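Local coordinates for protein Cag38821 (Sulfolobus islandicus rod-shaped virus 1, PDB 2X48) that is of unknown function but, with a helix-turn-helix packed against a small beta hairpin, probably binds DNA, at residues I5-V10 / M30-Q35; Y12-E17 / V21-E26; Q36-L41 / R46-Y51. All blocks are in the same frame, centred on the assembly; numbering follows the deposited sequence. Where two conformers were deposited one is given.

How the contacts relate
A small domain such as this shows how three modest contacts can grade from core to surface. Contact 3 is the buried one, a wholly apolar meeting of helices 34-41 and 45-52. Contact 2 is partly buried: Val23 of helix 17-29 packs on strand 10-14, and a tyrosine-glutamate bond closes its outer side. Contact 1 lies at the surface, where the hairpin tip meets the loop before helix 34-41 without any hydrogen bond. Contacts 1 and 2 draw on the two strands of the same hairpin, while contacts 1 and 3 share helix 34-41. Contacts 2 and 3 are tied by Glu17 and His25, both hydrogen-bonded to Tyr51.

Contact 1: I5-V10 / M30-Q35; sequences IQVQGV and MGYTVQ
Tyr32 meets Val7 and Gln8 at the tip of a beta hairpin whose strands, 3-7 and 10-14, are joined by a type II' turn running from Val7 to Val10. The turn is closed by paired backbone bonds, Val7 N to Val10 O and Val10 N to Val7 O, both 3.0 Å. The loop between helices 17-29 and 34-41 meets it mainly with Tyr32.

The packed part is the pair Val7 and Tyr32, whose side chains approach from opposite directions. Val7 CG1 is the branch that touches: with chi1 at 168° it stands anti to the backbone N, and it comes obliquely to the ring, 3.6 Å from Tyr32 CZ and 3.9 Å from Tyr32 CE1. Leu27 of helix 17-29 touches both side chains, and Ile37 also reaches Tyr32, which ties the hairpin tip to the helical body through apolar groups.

The solvent side is looser. Gln8 contributes its aliphatic CG rather than its amide; the chain bends at chi2, and the amide plane stands 70° from the tyrosine ring. Within the hairpin, Gln6 NE2 makes a weak bond to Gln8 O. Tyr32 stands between two helix ends: Gly31 closes helix 17-29 in a Schellman motif, and Thr33 caps helix 34-41 through OG1 to Gln36 N. On the solvent side, Gln8 CG lies 3.5 Å from Tyr32 OH.

Contact 2: Y12-E17 / V21-E26; sequences YYVESE and VSVAHE
Tyr12 OH donates a hydrogen bond of 3.0 Å to Glu26 OE2, joining the second strand of the beta hairpin to the helix that follows it. The beta hairpin is followed directly by a helix that packs on it: strand 12-14 and helix segment 21-26 run nearly antiparallel, at 153°, with their axes 9.7 Å apart, so that one face of the helix lies along the strand.

The phenol and carboxylate meet almost at right angles, their planes 88° apart. Glu26 OE2 sits at the edge of the tyrosine ring and near its plane, whereas the hydroxyl meets that oxygen from above the carboxylate plane instead of within it. The bond lies toward solvent and fixes the outer end of a ring whose inner part is held by apolar packing.

Val23 supplies that packing with both branches. Val23 CG1, anti to the backbone N, rises over one face of the Tyr12 ring in a CH-pi contact, 4.2 Å from the centroid and 17° off the ring normal. Val23 CG2 turns instead to the base of the same side chain, 3.5 Å from Tyr12 CB. Leu41 covers Val23 from helix 34-41, placing this part of the contact in the shared core.

At the helix start, Ser16 is the N-cap, its OG making a weak bond to Asp19 N. The carboxylate of Glu17 has its partner elsewhere, with OE2 hydrogen-bonded to Tyr51 OH of helix 45-52. The backbone O of Glu17 accepts a helical bond from Val21 N at 3.0 Å. Deeper along the strand, Val14 CG2 meets Val23 CG2 at 4.3 Å.

Contact 3: Q36-L41 / R46-Y51; sequences QIANAL and RKVRRY
Helices 34-41 and 45-52 pass close enough for the CA atoms of Ala38 and Val48, the nearest pair between segments 36-41 and 46-51, to stand 6.2 Å apart. The small Ala38 is met by a methyl of Val48, and Val48 carries almost the whole contact, dividing its two methyls between successive residues of the first helix.

CG1 of Val48, placed anti to the backbone N by a chi1 of 178°, reaches Ile37, lying 3.6 Å from Ile37 CG2 and 3.8 Å from Ile37 CB. The isoleucine meets it with its short branch. Val48 CG2 goes to Ala38, 3.7 Å from Ala38 CA and 3.8 Å from Ala38 CB, so this methyl rests on main chain as much as on side chain.

No hydrogen bond crosses the interface, and all three touching residues are buried. Val34 and Val43 also press on Val48, while Leu27 backs Ile37 from helix 17-29. Two short helices joined by a tight turn and locked by apolar residues form a helix-turn-helix, in which helix 45-52 would be the probable DNA-recognition helix.

Contact 1: I5-V10 / M30-Q35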
loop_
_atom_site.group_PDB
_atom_site.type_symbol
_atom_site.label_atom_id
_atom_site.label_comp_id
_atom_site.label_asym_id
_atom_site.label_seq_id
_atom_site.Cartn_x
_atom_site.Cartn_y
_atom_site.Cartn_z
ATOM N N ILE A 5 -2.426 -8.770 -0.706
ATOM C CA ILE A 5 -1.665 -8.183 0.410
ATOM C C ILE A 5 -2.381 -8.347 1.760
ATOM O O ILE A 5 -3.517 -7.908 1.928
ATOM C CB ILE A 5 -1.401 -6.675 0.152
ATOM C CG1 ILE A 5 -0.690 -6.510 -1.205
ATOM C CG2 ILE A 5 -0.606 -6.070 1.298
ATOM C CD1 ILE A 5 -0.095 -5.166 -1.459
ATOM N N GLN A 6 -1.715 -8.978 2.721
ATOM C CA GLN A 6 -2.329 -9.255 4.030
ATOM C C GLN A 6 -1.763 -8.350 5.117
ATOM O O GLN A 6 -0.572 -8.418 5.448
ATOM C CB GLN A 6 -2.181 -10.737 4.423
ATOM C CG GLN A 6 -2.318 -10.993 5.932
ATOM C CD GLN A 6 -3.141 -12.212 6.277
ATOM O OE1 GLN A 6 -2.679 -13.357 6.157
ATOM N NE2 GLN A 6 -4.369 -11.975 6.735
ATOM N N VAL A 7 -2.643 -7.506 5.660
ATOM C CA VAL A 7 -2.352 -6.668 6.828
ATOM C C VAL A 7 -3.404 -6.942 7.896
ATOM O O VAL A 7 -4.579 -6.635 7.692
ATOM C CB VAL A 7 -2.379 -5.168 6.471
ATOM C CG1 VAL A 7 -2.362 -4.300 7.742
ATOM C CG2 VAL A 7 -1.206 -4.822 5.564
ATOM N N GLN A 8 -2.980 -7.505 9.027
ATOM C CA GLN A 8 -3.892 -7.842 10.130
ATOM C C GLN A 8 -5.051 -8.680 9.586
ATOM O O GLN A 8 -4.797 -9.685 8.926
ATOM C CB GLN A 8 -4.368 -6.580 10.873
ATOM C CG GLN A 8 -3.263 -5.856 11.663
ATOM C CD GLN A 8 -2.949 -6.505 13.028
ATOM O OE1 GLN A 8 -3.066 -7.722 13.208
ATOM N NE2 GLN A 8 -2.547 -5.681 13.989
ATOM N N GLY A 9 -6.297 -8.264 9.816
ATOM C CA GLY A 9 -7.467 -9.036 9.375
ATOM C C GLY A 9 -7.956 -8.769 7.954
ATOM O O GLY A 9 -8.894 -9.417 7.488
ATOM N N VAL A 10 -7.315 -7.828 7.266
ATOM C CA VAL A 10 -7.747 -7.387 5.947
ATOM C C VAL A 10 -6.801 -7.915 4.887
ATOM O O VAL A 10 -5.587 -7.927 5.090
ATOM C CB VAL A 10 -7.758 -5.848 5.843
ATOM C CG1 VAL A 10 -8.507 -5.409 4.594
ATOM C CG2 VAL A 10 -8.384 -5.224 7.083
ATOM N N MET A 30 -4.815 4.086 8.631
ATOM C CA MET A 30 -4.735 3.135 9.746
ATOM C C MET A 30 -3.475 3.353 10.583
ATOM O O MET A 30 -3.222 2.621 11.530
ATOM C CB MET A 30 -4.720 1.691 9.222
ATOM C CG MET A 30 -6.026 1.193 8.623
ATOM S SD MET A 30 -5.909 -0.556 8.184
ATOM C CE MET A 30 -5.706 -1.292 9.804
ATOM N N GLY A 31 -2.660 4.332 10.203
ATOM C CA GLY A 31 -1.512 4.737 11.008
ATOM C C GLY A 31 -0.226 3.985 10.777
ATOM O O GLY A 31 0.645 3.969 11.648
ATOM N N TYR A 32 -0.095 3.364 9.609
ATOM C CA TYR A 32 1.135 2.668 9.259
ATOM C C TYR A 32 2.139 3.706 8.753
ATOM O O TYR A 32 1.754 4.689 8.146
ATOM C CB TYR A 32 0.864 1.569 8.217
ATOM C CG TYR A 32 0.189 0.357 8.817
ATOM C CD1 TYR A 32 -1.193 0.251 8.841
ATOM C CD2 TYR A 32 0.926 -0.655 9.404
ATOM C CE1 TYR A 32 -1.829 -0.847 9.420
ATOM C CE2 TYR A 32 0.299 -1.763 9.986
ATOM C CZ TYR A 32 -1.077 -1.852 9.985
ATOM O OH TYR A 32 -1.718 -2.938 10.549
ATOM N N THR A 33 3.421 3.501 9.033
ATOM C CA THR A 33 4.456 4.411 8.574
ATOM C C THR A 33 4.740 4.172 7.098
ATOM O O THR A 33 4.314 3.168 6.542
ATOM C CB THR A 33 5.742 4.193 9.356
ATOM O OG1 THR A 33 6.222 2.860 9.120
ATOM C CG2 THR A 33 5.499 4.408 10.854
ATOM N N VAL A 34 5.463 5.094 6.474
ATOM C CA VAL A 34 5.873 4.968 5.074
ATOM C C VAL A 34 6.779 3.744 4.880
ATOM O O VAL A 34 6.670 3.020 3.886
ATOM C CB VAL A 34 6.613 6.237 4.612
ATOM C CG1 VAL A 34 7.203 6.053 3.225
ATOM C CG2 VAL A 34 5.665 7.430 4.627
ATOM N N GLN A 35 7.678 3.525 5.834
ATOM C CA GLN A 35 8.545 2.342 5.824
ATOM C C GLN A 35 7.679 1.078 5.780
ATOM O O GLN A 35 7.920 0.176 4.974
ATOM C CB GLN A 35 9.497 2.368 7.037
ATOM C CG GLN A 35 10.192 1.041 7.412
ATOM C CD GLN A 35 11.231 0.572 6.391
ATOM O OE1 GLN A 35 12.419 0.423 6.724
ATOM N NE2 GLN A 35 10.787 0.311 5.144
#

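Contact 2: Y12-E17 / V21-E26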
loop_
_atom_site.group_PDB
_atom_site.type_symbol
_atom_site.label_atom_id
_atom_site.label_comp_id
_atom_site.label_asym_id
_atom_site.label_seq_id
_atom_site.Cartn_x
_atom_site.Cartn_y
_atom_site.Cartn_z
ATOM N N TYR A 12 -6.050 -7.217 0.776
ATOM C CA TYR A 12 -6.332 -6.367 -0.373
ATOM C C TYR A 12 -5.904 -7.077 -1.655
ATOM O O TYR A 12 -4.760 -7.512 -1.768
ATOM C CB TYR A 12 -5.592 -5.033 -0.230
ATOM C CG TYR A 12 -5.832 -4.327 1.090
ATOM C CD1 TYR A 12 -5.059 -4.622 2.218
ATOM C CD2 TYR A 12 -6.828 -3.365 1.211
ATOM C CE1 TYR A 12 -5.283 -3.968 3.436
ATOM C CE2 TYR A 12 -7.056 -2.706 2.414
ATOM C CZ TYR A 12 -6.285 -3.011 3.524
ATOM O OH TYR A 12 -6.535 -2.362 4.709
ATOM N N TYR A 13 -6.830 -7.209 -2.601
ATOM C CA TYR A 13 -6.548 -7.832 -3.895
ATOM C C TYR A 13 -6.053 -6.744 -4.857
ATOM O O TYR A 13 -6.808 -5.831 -5.214
ATOM C CB TYR A 13 -7.798 -8.510 -4.474
ATOM C CG TYR A 13 -8.291 -9.744 -3.720
ATOM C CD1 TYR A 13 -8.818 -9.650 -2.427
ATOM C CD2 TYR A 13 -8.271 -11.005 -4.320
ATOM C CE1 TYR A 13 -9.280 -10.779 -1.751
ATOM C CE2 TYR A 13 -8.734 -12.140 -3.647
ATOM C CZ TYR A 13 -9.235 -12.015 -2.363
ATOM O OH TYR A 13 -9.693 -13.137 -1.704
ATOM N N VAL A 14 -4.788 -6.853 -5.265
ATOM C CA VAL A 14 -4.116 -5.857 -6.110
ATOM C C VAL A 14 -3.970 -6.400 -7.522
ATOM O O VAL A 14 -3.489 -7.510 -7.717
ATOM C CB VAL A 14 -2.710 -5.536 -5.552
ATOM C CG1 VAL A 14 -1.810 -4.946 -6.613
ATOM C CG2 VAL A 14 -2.825 -4.614 -4.359
ATOM N N GLU A 15 -4.384 -5.610 -8.501
ATOM C CA GLU A 15 -4.374 -6.025 -9.906
ATOM C C GLU A 15 -3.654 -5.006 -10.816
ATOM O O GLU A 15 -3.446 -5.265 -11.998
ATOM C CB GLU A 15 -5.830 -6.191 -10.356
ATOM C CG GLU A 15 -6.134 -7.447 -11.140
ATOM C CD GLU A 15 -7.624 -7.760 -11.193
ATOM O OE1 GLU A 15 -8.356 -7.399 -10.243
ATOM O OE2 GLU A 15 -8.064 -8.384 -12.186
ATOM N N SER A 16 -3.279 -3.858 -10.251
ATOM C CA SER A 16 -2.775 -2.708 -11.005
ATOM C C SER A 16 -2.165 -1.710 -10.022
ATOM O O SER A 16 -2.318 -1.857 -8.804
ATOM C CB SER A 16 -3.912 -2.016 -11.762
ATOM O OG SER A 16 -4.758 -1.304 -10.866
ATOM N N GLU A 17 -1.492 -0.690 -10.547
ATOM C CA GLU A 17 -0.864 0.321 -9.694
ATOM C C GLU A 17 -1.912 1.216 -9.015
ATOM O O GLU A 17 -1.693 1.667 -7.894
ATOM C CB GLU A 17 0.165 1.162 -10.470
ATOM C CG GLU A 17 1.081 1.978 -9.551
ATOM C CD GLU A 17 2.199 2.721 -10.270
ATOM O OE1 GLU A 17 2.212 2.774 -11.520
ATOM O OE2 GLU A 17 3.077 3.263 -9.565
ATOM N N VAL A 21 -2.072 2.286 -4.934
ATOM C CA VAL A 21 -2.328 3.618 -4.374
ATOM C C VAL A 21 -3.446 3.537 -3.337
ATOM O O VAL A 21 -3.283 4.008 -2.212
ATOM C CB VAL A 21 -2.682 4.639 -5.469
ATOM C CG1 VAL A 21 -3.240 5.922 -4.849
ATOM C CG2 VAL A 21 -1.451 4.932 -6.330
ATOM N N SER A 22 -4.559 2.902 -3.707
ATOM C CA SER A 22 -5.702 2.750 -2.814
ATOM C C SER A 22 -5.343 2.064 -1.501
ATOM O O SER A 22 -5.762 2.519 -0.437
ATOM C CB SER A 22 -6.822 1.987 -3.502
ATOM O OG SER A 22 -7.559 2.839 -4.354
ATOM N N VAL A 23 -4.566 0.985 -1.568
ATOM C CA VAL A 23 -4.127 0.289 -0.354
ATOM C C VAL A 23 -3.207 1.187 0.478
ATOM O O VAL A 23 -3.336 1.263 1.701
ATOM C CB VAL A 23 -3.409 -1.027 -0.681
ATOM C CG1 VAL A 23 -2.811 -1.652 0.586
ATOM C CG2 VAL A 23 -4.380 -1.998 -1.336
ATOM N N ALA A 24 -2.295 1.881 -0.196
ATOM C CA ALA A 24 -1.395 2.812 0.459
ATOM C C ALA A 24 -2.208 3.802 1.264
ATOM O O ALA A 24 -1.922 4.023 2.442
ATOM C CB ALA A 24 -0.536 3.540 -0.569
ATOM N N HIS A 25 -3.225 4.386 0.629
ATOM C CA HIS A 25 -4.115 5.362 1.297
ATOM C C HIS A 25 -4.788 4.777 2.532
ATOM O O HIS A 25 -4.868 5.456 3.558
ATOM C CB HIS A 25 -5.212 5.894 0.357
ATOM C CG HIS A 25 -4.719 6.843 -0.695
ATOM N ND1 HIS A 25 -5.477 7.187 -1.796
ATOM C CD2 HIS A 25 -3.546 7.511 -0.822
ATOM C CE1 HIS A 25 -4.797 8.035 -2.547
ATOM N NE2 HIS A 25 -3.622 8.247 -1.980
ATOM N N GLU A 26 -5.282 3.540 2.433
ATOM C CA GLU A 26 -5.935 2.885 3.579
ATOM C C GLU A 26 -4.960 2.645 4.720
ATOM O O GLU A 26 -5.292 2.847 5.885
ATOM C CB GLU A 26 -6.600 1.552 3.200
ATOM C CG GLU A 26 -8.073 1.670 2.785
ATOM C CD GLU A 26 -8.954 0.502 3.249
ATOM O OE1 GLU A 26 -10.028 0.331 2.634
ATOM O OE2 GLU A 26 -8.601 -0.233 4.216
#

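Contact 3: Q36-L41 / R46-Y51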
loop_
_atom_site.group_PDB
_atom_site.type_symbol
_atom_site.label_atom_id
_atom_site.label_comp_id
_atom_site.label_asym_id
_atom_site.label_seq_id
_atom_site.Cartn_x
_atom_site.Cartn_y
_atom_site.Cartn_z
ATOM N N GLN A 36 6.650 1.049 6.623
ATOM C CA GLN A 36 5.785 -0.113 6.764
ATOM C C GLN A 36 4.864 -0.312 5.558
ATOM O O GLN A 36 4.533 -1.441 5.218
ATOM C CB GLN A 36 4.954 -0.007 8.054
ATOM C CG GLN A 36 5.746 -0.271 9.346
ATOM C CD GLN A 36 5.053 0.232 10.610
ATOM O OE1 GLN A 36 3.959 0.778 10.563
ATOM N NE2 GLN A 36 5.699 0.044 11.743
ATOM N N ILE A 37 4.435 0.774 4.923
ATOM C CA ILE A 37 3.602 0.674 3.715
ATOM C C ILE A 37 4.424 0.131 2.543
ATOM O O ILE A 37 3.937 -0.681 1.765
ATOM C CB ILE A 37 2.936 2.031 3.343
ATOM C CG1 ILE A 37 1.893 2.401 4.396
ATOM C CG2 ILE A 37 2.247 1.940 1.992
ATOM C CD1 ILE A 37 1.401 3.817 4.309
ATOM N N ALA A 38 5.681 0.557 2.456
ATOM C CA ALA A 38 6.579 0.137 1.394
ATOM C C ALA A 38 6.869 -1.363 1.451
ATOM O O ALA A 38 6.873 -2.037 0.421
ATOM C CB ALA A 38 7.872 0.932 1.468
ATOM N N ASN A 39 7.120 -1.887 2.645
ATOM C CA ASN A 39 7.343 -3.321 2.795
ATOM C C ASN A 39 6.086 -4.128 2.523
ATOM O O ASN A 39 6.164 -5.204 1.937
ATOM C CB ASN A 39 7.904 -3.662 4.181
ATOM C CG ASN A 39 9.406 -3.476 4.251
ATOM O OD1 ASN A 39 9.885 -2.386 4.571
ATOM N ND2 ASN A 39 10.164 -4.529 3.912
ATOM N N ALA A 40 4.936 -3.611 2.944
ATOM C CA ALA A 40 3.670 -4.320 2.762
ATOM C C ALA A 40 3.293 -4.477 1.282
ATOM O O ALA A 40 2.724 -5.501 0.896
ATOM C CB ALA A 40 2.555 -3.618 3.519
ATOM N N LEU A 41 3.632 -3.469 0.474
ATOM C CA LEU A 41 3.243 -3.398 -0.941
ATOM C C LEU A 41 4.355 -3.828 -1.914
ATOM O O LEU A 41 4.096 -4.070 -3.100
ATOM C CB LEU A 41 2.806 -1.965 -1.298
ATOM C CG LEU A 41 1.661 -1.311 -0.512
ATOM C CD1 LEU A 41 1.289 0.017 -1.134
ATOM C CD2 LEU A 41 0.455 -2.207 -0.453
ATOM N N ARG A 46 9.886 6.019 -1.685
ATOM C CA ARG A 46 9.628 7.119 -2.613
ATOM C C ARG A 46 8.295 6.964 -3.340
ATOM O O ARG A 46 7.526 7.920 -3.424
ATOM C CB ARG A 46 10.774 7.253 -3.613
ATOM C CG ARG A 46 12.035 7.753 -2.961
ATOM C CD ARG A 46 13.243 7.670 -3.880
ATOM N NE ARG A 46 13.180 8.608 -5.000
ATOM C CZ ARG A 46 13.382 9.923 -4.911
ATOM N NH1 ARG A 46 13.637 10.503 -3.738
ATOM N NH2 ARG A 46 13.319 10.671 -6.008
ATOM N N LYS A 47 8.029 5.767 -3.861
ATOM C CA LYS A 47 6.741 5.468 -4.497
ATOM C C LYS A 47 5.577 5.709 -3.529
ATOM O O LYS A 47 4.575 6.329 -3.889
ATOM C CB LYS A 47 6.706 4.017 -4.990
ATOM C CG LYS A 47 7.385 3.783 -6.325
ATOM C CD LYS A 47 6.495 4.206 -7.485
ATOM C CE LYS A 47 7.116 3.842 -8.818
ATOM N NZ LYS A 47 6.352 4.406 -9.968
ATOM N N VAL A 48 5.724 5.217 -2.302
ATOM C CA VAL A 48 4.704 5.400 -1.269
ATOM C C VAL A 48 4.471 6.882 -0.959
ATOM O O VAL A 48 3.334 7.297 -0.800
ATOM C CB VAL A 48 5.051 4.655 0.043
ATOM C CG1 VAL A 48 3.979 4.916 1.101
ATOM C CG2 VAL A 48 5.222 3.149 -0.203
ATOM N N ARG A 49 5.533 7.682 -0.882
ATOM C CA ARG A 49 5.381 9.119 -0.649
ATOM C C ARG A 49 4.578 9.757 -1.786
ATOM O O ARG A 49 3.668 10.538 -1.527
ATOM C CB ARG A 49 6.741 9.814 -0.450
ATOM C CG ARG A 49 7.481 9.372 0.826
ATOM C CD ARG A 49 8.505 10.378 1.342
ATOM N NE ARG A 49 9.486 10.788 0.331
ATOM C CZ ARG A 49 10.586 10.107 -0.005
ATOM N NH1 ARG A 49 11.400 10.589 -0.941
ATOM N NH2 ARG A 49 10.876 8.945 0.575
ATOM N N ARG A 50 4.898 9.401 -3.032
ATOM C CA ARG A 50 4.107 9.829 -4.198
ATOM C C ARG A 50 2.649 9.422 -4.060
ATOM O O ARG A 50 1.748 10.192 -4.380
ATOM C CB ARG A 50 4.617 9.183 -5.485
ATOM C CG ARG A 50 5.950 9.659 -5.983
ATOM C CD ARG A 50 6.462 8.711 -7.086
ATOM N NE ARG A 50 7.351 9.357 -8.057
ATOM C CZ ARG A 50 7.972 8.717 -9.048
ATOM N NH1 ARG A 50 7.812 7.399 -9.203
ATOM N NH2 ARG A 50 8.761 9.389 -9.889
ATOM N N TYR A 51 2.425 8.191 -3.621
ATOM C CA TYR A 51 1.069 7.668 -3.510
ATOM C C TYR A 51 0.245 8.461 -2.512
ATOM O O TYR A 51 -0.909 8.775 -2.776
ATOM C CB TYR A 51 1.077 6.194 -3.095
ATOM C CG TYR A 51 1.619 5.210 -4.117
ATOM C CD1 TYR A 51 1.831 5.571 -5.451
ATOM C CD2 TYR A 51 1.879 3.891 -3.748
ATOM C CE1 TYR A 51 2.309 4.654 -6.371
ATOM C CE2 TYR A 51 2.354 2.969 -4.659
ATOM C CZ TYR A 51 2.569 3.356 -5.970
ATOM O OH TYR A 51 3.038 2.436 -6.876
#